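Local coordinates for DNA polymerase (Bacillus phage phi29, PDB 2PY5), which replicates viral DNA by protein-primed, strand-displacing synthesis with high processivity and fidelity, and proofreads it with a 3'-5' exonuclease activity, at residues 494-499 with 546-551; 526-531 with 539-544; 269-274 with 282-287; 329-334 with 430-435. The protein carries 2 engineered substitutions. All blocks are in the same frame, centred on the assembly; numbering follows the deposited sequence. Where two conformers were deposited one is given.

Contact 1. Residues 494-499 with 546-551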
# COMPACT_ATOMS: atom_id res chain seq x y z
N TYR F 494 -18.81 13.58 -8.26
CA TYR F 494 -18.41 12.23 -7.87
C TYR F 494 -19.04 11.25 -8.86
O TYR F 494 -20.26 11.22 -9.03
CB TYR F 494 -18.90 11.89 -6.46
CG TYR F 494 -18.29 12.74 -5.36
CD1 TYR F 494 -18.73 14.06 -5.15
CD2 TYR F 494 -17.29 12.24 -4.54
CE1 TYR F 494 -18.17 14.85 -4.12
CE2 TYR F 494 -16.74 13.01 -3.52
CZ TYR F 494 -17.17 14.31 -3.33
OH TYR F 494 -16.63 15.09 -2.34
N LEU F 495 -18.21 10.49 -9.54
CA LEU F 495 -18.70 9.56 -10.56
C LEU F 495 -18.82 8.14 -10.02
O LEU F 495 -19.80 7.45 -10.30
CB LEU F 495 -17.77 9.57 -11.76
CG LEU F 495 -17.54 10.90 -12.46
CD1 LEU F 495 -16.55 10.73 -13.60
CD2 LEU F 495 -18.85 11.54 -12.96
N ARG F 496 -17.79 7.72 -9.30
CA ARG F 496 -17.68 6.37 -8.73
C ARG F 496 -16.86 6.44 -7.45
O ARG F 496 -16.26 7.48 -7.14
CB ARG F 496 -16.94 5.44 -9.71
CG ARG F 496 -17.54 5.34 -11.09
CD ARG F 496 -18.76 4.46 -11.07
NE ARG F 496 -19.28 4.18 -12.40
CZ ARG F 496 -20.22 4.87 -13.02
NH1 ARG F 496 -20.79 5.92 -12.44
NH2 ARG F 496 -20.62 4.52 -14.24
N GLN F 497 -16.80 5.32 -6.73
CA GLN F 497 -15.83 5.17 -5.64
C GLN F 497 -14.45 5.57 -6.16
O GLN F 497 -14.07 5.20 -7.29
CB GLN F 497 -15.78 3.72 -5.12
CG GLN F 497 -17.02 3.29 -4.36
CD GLN F 497 -17.22 1.78 -4.28
OE1 GLN F 497 -17.63 1.24 -3.25
NE2 GLN F 497 -16.96 1.08 -5.39
N LYS F 498 -13.73 6.35 -5.36
CA LYS F 498 -12.37 6.79 -5.68
C LYS F 498 -12.25 7.59 -6.97
O LYS F 498 -11.16 7.69 -7.51
CB LYS F 498 -11.41 5.59 -5.70
CG LYS F 498 -11.32 4.90 -4.35
CD LYS F 498 -10.26 3.84 -4.32
CE LYS F 498 -10.20 3.16 -2.97
NZ LYS F 498 -9.77 4.08 -1.87
N THR F 499 -13.36 8.17 -7.45
CA THR F 499 -13.38 8.88 -8.73
C THR F 499 -14.22 10.15 -8.60
O THR F 499 -15.44 10.12 -8.76
CB THR F 499 -13.94 7.99 -9.85
OG1 THR F 499 -13.25 6.72 -9.85
CG2 THR F 499 -13.79 8.64 -11.21
N PHE F 546 -15.10 15.74 -17.25
CA PHE F 546 -15.04 14.67 -16.25
C PHE F 546 -16.39 14.02 -16.17
O PHE F 546 -17.30 14.53 -15.52
CB PHE F 546 -14.66 15.24 -14.90
CG PHE F 546 -14.43 14.21 -13.83
CD1 PHE F 546 -13.36 13.33 -13.90
CD2 PHE F 546 -15.25 14.16 -12.71
CE1 PHE F 546 -13.14 12.42 -12.86
CE2 PHE F 546 -15.02 13.26 -11.71
CZ PHE F 546 -13.97 12.40 -11.79
N LYS F 547 -16.52 12.89 -16.87
CA LYS F 547 -17.74 12.11 -16.88
C LYS F 547 -17.44 10.67 -17.21
O LYS F 547 -16.36 10.34 -17.71
CB LYS F 547 -18.73 12.69 -17.89
CG LYS F 547 -18.25 12.74 -19.33
CD LYS F 547 -19.05 13.81 -20.09
CE LYS F 547 -19.25 13.46 -21.54
NZ LYS F 547 -20.18 14.43 -22.20
N VAL F 548 -18.39 9.79 -16.90
CA VAL F 548 -18.28 8.41 -17.28
C VAL F 548 -18.12 8.39 -18.80
O VAL F 548 -18.85 9.09 -19.51
CB VAL F 548 -19.53 7.61 -16.83
CG1 VAL F 548 -19.46 6.18 -17.33
CG2 VAL F 548 -19.66 7.64 -15.31
N GLY F 549 -17.09 7.68 -19.26
CA GLY F 549 -16.76 7.58 -20.69
C GLY F 549 -15.49 8.35 -21.05
O GLY F 549 -14.92 8.13 -22.12
N PHE F 550 -15.06 9.24 -20.17
CA PHE F 550 -13.78 9.93 -20.34
C PHE F 550 -12.70 8.88 -20.58
O PHE F 550 -12.58 7.94 -19.80
CB PHE F 550 -13.45 10.76 -19.08
CG PHE F 550 -12.07 11.39 -19.09
CD1 PHE F 550 -11.90 12.73 -19.40
CD2 PHE F 550 -10.95 10.64 -18.73
CE1 PHE F 550 -10.63 13.31 -19.40
CE2 PHE F 550 -9.68 11.21 -18.73
CZ PHE F 550 -9.53 12.55 -19.06
N SER F 551 -11.93 9.05 -21.66
CA SER F 551 -10.93 8.05 -22.05
C SER F 551 -9.66 8.69 -22.62
O SER F 551 -9.74 9.66 -23.37
CB SER F 551 -11.53 7.08 -23.08
OG SER F 551 -10.63 6.02 -23.38

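Contact 2. Residues 526-531 with 539-544. With nucleotides of chain B.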
# COMPACT_ATOMS: atom_id res chain seq x y z
N PHE F 526 -8.11 23.12 -8.02
CA PHE F 526 -8.83 22.07 -8.74
C PHE F 526 -8.17 20.74 -8.46
O PHE F 526 -7.02 20.53 -8.86
CB PHE F 526 -8.87 22.37 -10.24
CG PHE F 526 -9.50 21.28 -11.06
CD1 PHE F 526 -10.83 20.95 -10.87
CD2 PHE F 526 -8.77 20.60 -12.02
CE1 PHE F 526 -11.43 19.94 -11.62
CE2 PHE F 526 -9.36 19.59 -12.77
CZ PHE F 526 -10.69 19.27 -12.57
N SER F 527 -8.90 19.85 -7.79
CA SER F 527 -8.38 18.56 -7.33
C SER F 527 -9.06 17.39 -8.04
O SER F 527 -10.28 17.31 -8.10
CB SER F 527 -8.58 18.44 -5.82
OG SER F 527 -8.13 17.18 -5.32
N VAL F 528 -8.25 16.46 -8.54
CA VAL F 528 -8.73 15.29 -9.26
C VAL F 528 -8.30 13.99 -8.55
O VAL F 528 -7.11 13.80 -8.29
CB VAL F 528 -8.17 15.27 -10.68
CG1 VAL F 528 -8.79 14.12 -11.49
CG2 VAL F 528 -8.40 16.62 -11.38
N LYS F 529 -9.27 13.12 -8.28
CA LYS F 529 -9.04 11.79 -7.69
C LYS F 529 -9.74 10.74 -8.54
O LYS F 529 -10.95 10.80 -8.78
CB LYS F 529 -9.58 11.72 -6.26
CG LYS F 529 -8.93 12.70 -5.33
CD LYS F 529 -7.48 12.35 -5.05
CE LYS F 529 -6.80 13.46 -4.31
NZ LYS F 529 -7.45 13.68 -2.99
N CYS F 530 -8.97 9.79 -9.05
CA CYS F 530 -9.53 8.70 -9.85
C CYS F 530 -8.54 7.57 -9.77
O CYS F 530 -7.39 7.71 -10.21
CB CYS F 530 -9.77 9.10 -11.32
SG CYS F 530 -10.55 7.78 -12.39
N ALA F 531 -8.97 6.47 -9.16
CA ALA F 531 -8.13 5.29 -8.96
C ALA F 531 -7.62 4.80 -10.30
O ALA F 531 -8.39 4.64 -11.25
CB ALA F 531 -8.91 4.20 -8.25
N LYS F 539 -3.91 15.66 -15.75
CA LYS F 539 -3.73 16.95 -16.43
C LYS F 539 -4.81 17.25 -17.49
O LYS F 539 -5.11 18.40 -17.77
CB LYS F 539 -2.34 17.02 -17.08
CG LYS F 539 -2.05 18.39 -17.68
CD LYS F 539 -0.63 18.55 -18.17
CE LYS F 539 -0.38 20.01 -18.53
NZ LYS F 539 0.89 20.22 -19.26
N GLU F 540 -5.39 16.20 -18.06
CA GLU F 540 -6.39 16.34 -19.14
C GLU F 540 -7.78 16.65 -18.60
O GLU F 540 -8.65 17.12 -19.34
CB GLU F 540 -6.47 15.04 -19.96
CG GLU F 540 -5.13 14.46 -20.43
CD GLU F 540 -4.69 14.99 -21.79
OE1 GLU F 540 -5.55 15.35 -22.61
OE2 GLU F 540 -3.47 15.02 -22.04
N VAL F 541 -8.00 16.40 -17.31
CA VAL F 541 -9.32 16.47 -16.71
C VAL F 541 -9.76 17.93 -16.42
O VAL F 541 -8.96 18.75 -15.95
CB VAL F 541 -9.39 15.64 -15.41
CG1 VAL F 541 -10.73 15.82 -14.71
CG2 VAL F 541 -9.11 14.15 -15.69
N THR F 542 -11.02 18.22 -16.70
CA THR F 542 -11.67 19.47 -16.33
C THR F 542 -13.07 19.16 -15.82
O THR F 542 -13.58 18.06 -16.04
CB THR F 542 -11.82 20.41 -17.55
OG1 THR F 542 -12.74 19.83 -18.49
CG2 THR F 542 -10.50 20.62 -18.23
N PHE F 543 -13.71 20.11 -15.16
CA PHE F 543 -15.10 19.91 -14.75
C PHE F 543 -16.00 19.61 -15.95
O PHE F 543 -16.95 18.84 -15.83
CB PHE F 543 -15.64 21.11 -13.96
CG PHE F 543 -15.60 20.92 -12.47
CD1 PHE F 543 -14.46 21.20 -11.76
CD2 PHE F 543 -16.71 20.43 -11.79
CE1 PHE F 543 -14.41 21.00 -10.38
CE2 PHE F 543 -16.68 20.24 -10.41
CZ PHE F 543 -15.53 20.53 -9.70
N GLU F 544 -15.68 20.20 -17.09
CA GLU F 544 -16.49 20.00 -18.30
C GLU F 544 -16.39 18.58 -18.86
O GLU F 544 -17.41 18.01 -19.26
CB GLU F 544 -16.10 21.02 -19.38
O5' DG B 1 -13.90 2.90 -11.25
C5' DG B 1 -13.09 2.60 -12.40
C4' DG B 1 -12.22 1.39 -12.17
O4' DG B 1 -11.39 1.60 -11.01
C3' DG B 1 -12.98 0.09 -11.88
O3' DG B 1 -13.04 -0.80 -13.03
C2' DG B 1 -12.29 -0.50 -10.65
C1' DG B 1 -11.02 0.34 -10.52
N9 DG B 1 -10.46 0.52 -9.18
C8 DG B 1 -11.12 0.57 -7.97
N7 DG B 1 -10.33 0.75 -6.95
C5 DG B 1 -9.06 0.83 -7.52
C6 DG B 1 -7.80 1.01 -6.91
O6 DG B 1 -7.54 1.16 -5.70
N1 DG B 1 -6.76 1.03 -7.85
C2 DG B 1 -6.92 0.88 -9.20
N2 DG B 1 -5.81 0.92 -9.95
N3 DG B 1 -8.10 0.70 -9.79
C4 DG B 1 -9.12 0.69 -8.89

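Contact 3. Residues 269-274 with 282-287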
# COMPACT_ATOMS: atom_id res chain seq x y z
N ILE F 269 -10.96 -19.35 21.70
CA ILE F 269 -11.80 -20.49 21.98
C ILE F 269 -12.85 -20.62 20.87
O ILE F 269 -13.52 -19.64 20.52
CB ILE F 269 -12.48 -20.37 23.36
CG1 ILE F 269 -11.42 -20.43 24.46
CG2 ILE F 269 -13.51 -21.48 23.56
CD1 ILE F 269 -11.98 -20.24 25.86
N VAL F 270 -12.95 -21.81 20.31
CA VAL F 270 -13.94 -22.09 19.26
C VAL F 270 -15.28 -22.41 19.92
O VAL F 270 -15.34 -23.09 20.96
CB VAL F 270 -13.52 -23.32 18.42
CG1 VAL F 270 -14.61 -23.71 17.43
CG2 VAL F 270 -12.21 -23.06 17.72
N PHE F 271 -16.37 -21.96 19.28
CA PHE F 271 -17.72 -22.30 19.72
C PHE F 271 -18.59 -22.66 18.52
O PHE F 271 -18.31 -22.22 17.42
CB PHE F 271 -18.37 -21.16 20.52
CG PHE F 271 -18.48 -19.86 19.77
CD1 PHE F 271 -19.57 -19.58 18.94
CD2 PHE F 271 -17.49 -18.90 19.90
CE1 PHE F 271 -19.65 -18.39 18.25
CE2 PHE F 271 -17.58 -17.70 19.22
CZ PHE F 271 -18.63 -17.44 18.39
N GLU F 272 -19.61 -23.48 18.76
CA GLU F 272 -20.63 -23.77 17.73
C GLU F 272 -21.83 -22.87 17.97
O GLU F 272 -22.08 -22.42 19.10
CB GLU F 272 -21.03 -25.26 17.74
CG GLU F 272 -19.90 -26.22 17.38
CD GLU F 272 -19.24 -25.93 16.02
OE1 GLU F 272 -19.88 -26.22 14.98
OE2 GLU F 272 -18.09 -25.44 15.99
N GLY F 273 -22.57 -22.57 16.90
CA GLY F 273 -23.75 -21.75 17.02
C GLY F 273 -23.45 -20.29 17.26
O GLY F 273 -22.44 -19.78 16.78
N LYS F 274 -24.36 -19.63 17.99
CA LYS F 274 -24.27 -18.20 18.27
C LYS F 274 -23.42 -17.95 19.52
O LYS F 274 -23.61 -18.62 20.54
CB LYS F 274 -25.67 -17.63 18.50
CG LYS F 274 -25.75 -16.11 18.61
CD LYS F 274 -27.19 -15.67 18.89
CE LYS F 274 -27.40 -14.19 18.77
NZ LYS F 274 -26.91 -13.43 19.95
N PRO F 282 -14.42 -11.21 25.41
CA PRO F 282 -15.47 -10.25 25.03
C PRO F 282 -15.55 -9.87 23.54
O PRO F 282 -16.51 -9.16 23.14
CB PRO F 282 -15.14 -9.04 25.88
CG PRO F 282 -13.65 -9.05 25.93
CD PRO F 282 -13.29 -10.51 26.06
N LEU F 283 -14.57 -10.31 22.74
CA LEU F 283 -14.57 -10.10 21.29
C LEU F 283 -14.78 -11.43 20.60
O LEU F 283 -14.38 -12.47 21.09
CB LEU F 283 -13.24 -9.50 20.80
CG LEU F 283 -12.85 -8.12 21.33
CD1 LEU F 283 -11.54 -7.68 20.73
CD2 LEU F 283 -13.95 -7.07 21.09
N HIS F 284 -15.40 -11.40 19.43
CA HIS F 284 -15.59 -12.64 18.71
C HIS F 284 -15.71 -12.43 17.21
O HIS F 284 -15.94 -11.32 16.76
CB HIS F 284 -16.79 -13.45 19.23
CG HIS F 284 -18.15 -12.92 18.85
ND1 HIS F 284 -18.76 -11.88 19.51
CD2 HIS F 284 -19.04 -13.35 17.92
CE1 HIS F 284 -19.96 -11.66 18.97
NE2 HIS F 284 -20.14 -12.54 18.00
N ILE F 285 -15.54 -13.53 16.49
CA ILE F 285 -15.81 -13.61 15.04
C ILE F 285 -16.91 -14.66 14.93
O ILE F 285 -16.78 -15.75 15.46
CB ILE F 285 -14.54 -13.99 14.25
CG1 ILE F 285 -13.55 -12.83 14.25
CG2 ILE F 285 -14.91 -14.35 12.77
CD1 ILE F 285 -12.15 -13.18 13.73
N GLN F 286 -17.99 -14.29 14.24
CA GLN F 286 -19.18 -15.14 14.08
C GLN F 286 -19.30 -15.53 12.61
O GLN F 286 -19.31 -14.65 11.75
CB GLN F 286 -20.43 -14.38 14.52
CG GLN F 286 -21.75 -15.14 14.40
CD GLN F 286 -21.88 -16.26 15.43
OE1 GLN F 286 -21.96 -16.00 16.65
NE2 GLN F 286 -21.95 -17.50 14.95
N HIS F 287 -19.38 -16.83 12.35
CA HIS F 287 -19.78 -17.34 11.04
C HIS F 287 -21.31 -17.37 11.02
O HIS F 287 -21.93 -18.04 11.86
CB HIS F 287 -19.21 -18.74 10.80
CG HIS F 287 -19.48 -19.31 9.43
ND1 HIS F 287 -19.28 -20.64 9.13
CD2 HIS F 287 -19.94 -18.73 8.29
CE1 HIS F 287 -19.59 -20.86 7.86
NE2 HIS F 287 -19.99 -19.72 7.33

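Contact 4. Residues 329-334 with 430-435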
# COMPACT_ATOMS: atom_id res chain seq x y z
N SER F 329 -16.34 -10.00 12.48
CA SER F 329 -16.02 -9.52 13.82
C SER F 329 -17.30 -9.04 14.50
O SER F 329 -18.27 -8.63 13.84
CB SER F 329 -15.01 -8.38 13.75
OG SER F 329 -15.61 -7.16 13.28
N ASN F 330 -17.33 -9.00 15.83
CA ASN F 330 -18.52 -8.50 16.51
C ASN F 330 -18.83 -7.03 16.16
O ASN F 330 -19.99 -6.61 16.16
CB ASN F 330 -18.46 -8.69 18.04
CG ASN F 330 -17.24 -8.03 18.68
OD1 ASN F 330 -16.15 -8.59 18.66
ND2 ASN F 330 -17.45 -6.85 19.29
N VAL F 331 -17.78 -6.26 15.85
CA VAL F 331 -17.92 -4.87 15.47
C VAL F 331 -18.71 -4.82 14.14
O VAL F 331 -19.68 -4.07 14.01
CB VAL F 331 -16.56 -4.22 15.29
CG1 VAL F 331 -16.72 -2.81 14.77
CG2 VAL F 331 -15.79 -4.18 16.64
N ASP F 332 -18.27 -5.59 13.16
CA ASP F 332 -18.96 -5.62 11.86
C ASP F 332 -20.36 -6.22 11.95
O ASP F 332 -21.30 -5.75 11.27
CB ASP F 332 -18.14 -6.41 10.84
CG ASP F 332 -16.83 -5.74 10.49
OD1 ASP F 332 -16.86 -4.63 9.94
OD2 ASP F 332 -15.75 -6.34 10.73
N LEU F 333 -20.52 -7.23 12.80
CA LEU F 333 -21.81 -7.90 12.97
C LEU F 333 -22.83 -6.94 13.60
O LEU F 333 -23.99 -6.86 13.17
CB LEU F 333 -21.62 -9.14 13.86
CG LEU F 333 -22.92 -9.87 14.20
CD1 LEU F 333 -23.60 -10.42 12.95
CD2 LEU F 333 -22.66 -10.98 15.21
N GLU F 334 -22.42 -6.17 14.61
CA GLU F 334 -23.36 -5.23 15.20
C GLU F 334 -23.74 -4.10 14.22
O GLU F 334 -24.89 -3.66 14.19
CB GLU F 334 -22.84 -4.69 16.51
CG GLU F 334 -22.78 -5.79 17.60
CD GLU F 334 -24.12 -6.52 17.91
OE1 GLU F 334 -25.24 -5.95 17.75
OE2 GLU F 334 -24.05 -7.69 18.35
N GLY F 430 -5.33 -7.89 13.12
CA GLY F 430 -5.63 -7.19 11.87
C GLY F 430 -7.13 -7.07 11.63
O GLY F 430 -7.64 -6.01 11.26
N VAL F 431 -7.85 -8.17 11.85
CA VAL F 431 -9.30 -8.18 11.65
C VAL F 431 -9.96 -7.06 12.45
O VAL F 431 -10.80 -6.31 11.94
CB VAL F 431 -9.90 -9.54 12.06
CG1 VAL F 431 -11.40 -9.45 12.24
CG2 VAL F 431 -9.49 -10.63 11.04
N PHE F 432 -9.58 -6.92 13.72
CA PHE F 432 -10.22 -5.94 14.57
C PHE F 432 -9.72 -4.51 14.41
O PHE F 432 -10.47 -3.56 14.60
CB PHE F 432 -10.13 -6.39 16.03
CG PHE F 432 -11.19 -7.38 16.38
CD1 PHE F 432 -11.00 -8.74 16.16
CD2 PHE F 432 -12.42 -6.96 16.88
CE1 PHE F 432 -12.01 -9.65 16.47
CE2 PHE F 432 -13.43 -7.88 17.17
CZ PHE F 432 -13.22 -9.21 16.96
N ILE F 433 -8.47 -4.35 14.01
CA ILE F 433 -7.98 -2.99 13.77
C ILE F 433 -8.75 -2.38 12.60
O ILE F 433 -9.22 -1.24 12.70
CB ILE F 433 -6.47 -2.95 13.57
CG1 ILE F 433 -5.73 -3.21 14.89
CG2 ILE F 433 -6.04 -1.57 12.98
CD1 ILE F 433 -4.25 -3.52 14.73
N THR F 434 -8.91 -3.14 11.51
CA THR F 434 -9.64 -2.59 10.35
C THR F 434 -11.15 -2.49 10.65
O THR F 434 -11.80 -1.53 10.20
CB THR F 434 -9.38 -3.37 9.08
OG1 THR F 434 -9.89 -4.71 9.21
CG2 THR F 434 -7.89 -3.39 8.74
N ALA F 435 -11.69 -3.40 11.46
CA ALA F 435 -13.11 -3.35 11.84
C ALA F 435 -13.43 -2.10 12.63
O ALA F 435 -14.39 -1.39 12.34
CB ALA F 435 -13.53 -4.62 12.61

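Contact 1. Residues 494-499 with 546-551
Leu-495 lies over one face of the Phe-546 ring, the two side chains sliding past each other in opposite directions. Its CD1 sits 3.6 Å from the centroid of the Phe-546 ring and only 15° off the ring normal, a CH-pi contact displaced slightly toward the rim at CE2. Thr-499 approaches the same ring obliquely, with CG2 3.8 Å from Phe-546 CZ. A type II turn from Arg-496 to Thr-499 follows the strand, and Leu-495 and Arg-496 both face Thr-499 in a classic beta bulge; here the palm sheet of this B-family polymerase meets a loop of the thumb, between helix 535-538 and strand 551-561. Arg-496 crosses Val-548 at about a right angle and lays a face of its guanidinium against CG2, which is 3.4 Å from Arg-496 NH2. A bend at chi2 (-76°) turns CD of the arginine aside from a fully extended course. The guanidinium is also held within its own segment, Arg-496 NH1 donating to Leu-495 O at 2.8 Å from above the carbonyl plane. Salt bridges from NH1 to Glu-239 and from NE to the C-terminal carboxylate of Lys-575 hold it further.

Contact 2. Residues 526-531 with 539-544
Phe-526 and Val-528 point from the last strand of the palm's antiparallel sheet toward Val-541, Thr-542 and Phe-543, in the loop that follows the short helix 535-538 of the thumb. No hydrogen bond joins the two segments, so the contact rests on side-chain packing. The aliphatic part is a valine pair: CG1 of Val-541 reaches both methyls of Val-528, 4.1 Å from Val-528 CG1, while the two side chains cross at a slant. The same Val-541 CG1 touches the tip of the phenyl group, 4.1 Å from Phe-526 CZ. CG of Phe-526 is anti to its backbone N (chi1 176°); at the ring's outer end CZ lies 3.9 Å from Thr-542 CA, and CE2 packs near the carbonyl of Val-541. The aromatic part is a rim-to-rim meeting of Phe-526 with Phe-543, centroids 5.5 Å apart and planes at 52°, neither ring lying over the other's face. The two side chains slide past each other in opposite directions, and in the conformer described, one of two deposited for Phe-543, Phe-526 CE1 is 3.3 Å from Phe-543 CD1. Phe-543 also makes a cation-pi contact with Arg-491. Within the loop Asn-545 accepts from Thr-542 N and donates to Glu-540 O, and Glu-540 forms a salt bridge with Arg-552. At the far end of the strand, beyond Lys-529, which stabilises the primer terminus, the protein meets DNA: Ala-531 CB rests over the guanine of DG1 of chain B, 3.5 Å from C5 and 3.6 Å from C4, the two carbons shared by the purine rings.

Contact 3. Residues 269-274 with 282-287
In the antiparallel sheet of TPR1, the insertion characteristic of protein-primed polymerases, Gly-273 and Phe-271 of one strand meet Gln-286 of another without any backbone pairing between them. The short strand axes stay 9.2 Å apart at 33°, and the side-chain amide of Gln-286 spans the gap. Its CG is anti to the backbone N and the chain folds at chi2 (71°), where CD leaves the line of the chain. Gln-286 NE2 then donates to Gly-273 O at 3.0 Å in a nearly straight bond (176°), the acceptor lying in the amide plane. The second N-H goes to His-287 O at 3.1 Å from NE2, also in plane, while OE1 accepts from the backbone N of Tyr-275. With three bonds on it, the buried amide is fixed in rotation and its oxygen and nitrogen are distinguished. Phe-271 crosses Gln-286 at about a right angle, and the amide oxygen stands at the ring's edge, OE1 being 3.7 Å from Phe-271 CE1. At the tip of the ring, Phe-271 CZ comes within 3.9 Å of Ile-285 O and 4.1 Å of His-284 CD2. The imidazole of His-284 is stacked in turn on Tyr-275. Both strands pair with strand 340-356, along opposite edges of it: Phe-271 and Gly-273 bond to Gly-350 and Ile-348, Ile-285 to Leu-351. Helix 330-339 lies against His-284 and Gln-286 through Leu-333, and helix 427-447 of the palm against Leu-283 and Ile-285.

Contact 4. Residues 329-334 with 430-435
Asp-332 OD2 is gripped by Ser-329 OG, which donates to it at 2.7 Å from above the carboxylate plane, and by Arg-438 in a salt bridge, while the methyl of Ala-435 presses on it, CB 3.4 Å from OD2. The serine hydroxyl is itself doubly engaged, for Asp-332 N donates to Ser-329 OG at 3.1 Å and 169°, which makes Ser-329 the N-cap of helix 330-339. From the same residue, CB lies over one face of the Phe-432 ring, 4.0 Å from the centroid and 24° off the normal, a CH-pi contact shifted toward CE2 and CZ. Asn-330 reaches the ring at its edge, with OD1 in the ring plane and 3.2 Å from Phe-432 CE2; this oxygen also accepts the backbone N of His-284, which ties it to strand 283-294. The side chains of Asn-330 and Phe-432 cross at about a right angle, and amide and ring planes stand 40° apart. Val-331 faces Ala-435, CB to CB at 4.1 Å, and its CG1 touches Ala-435 O at 3.7 Å. The small alanine thus receives the valine, the serine hydroxyl and the carboxylate together. Through Asp-332 the cap is coupled to Arg-438, which is probably involved in binding template-primer DNA. The whole is an N-capped TPR1 helix packed by its N-terminal end against the long palm helix 427-447 of a protein-primed B-family polymerase.

Followed from the N terminus, the chain first closes a short loop at contact 3, between two strands of the TPR1 sheet. Contact 4 then joins TPR1 to the palm helix 427-447 over a far longer excursion, one that includes the helices of the fingers and the TPR2 region. These two are in series and touch, their centres about 13 Å apart. Contact 1 opens only after both have closed. Contact 2 opens and closes within the loop of contact 1, and each brings the palm's antiparallel sheet against the loop between helix 535-538 and strand 551-561 of the thumb. Centres of contacts 1 and 2 are about 9 Å apart, whereas contacts 1 and 3 lie about 41 Å apart.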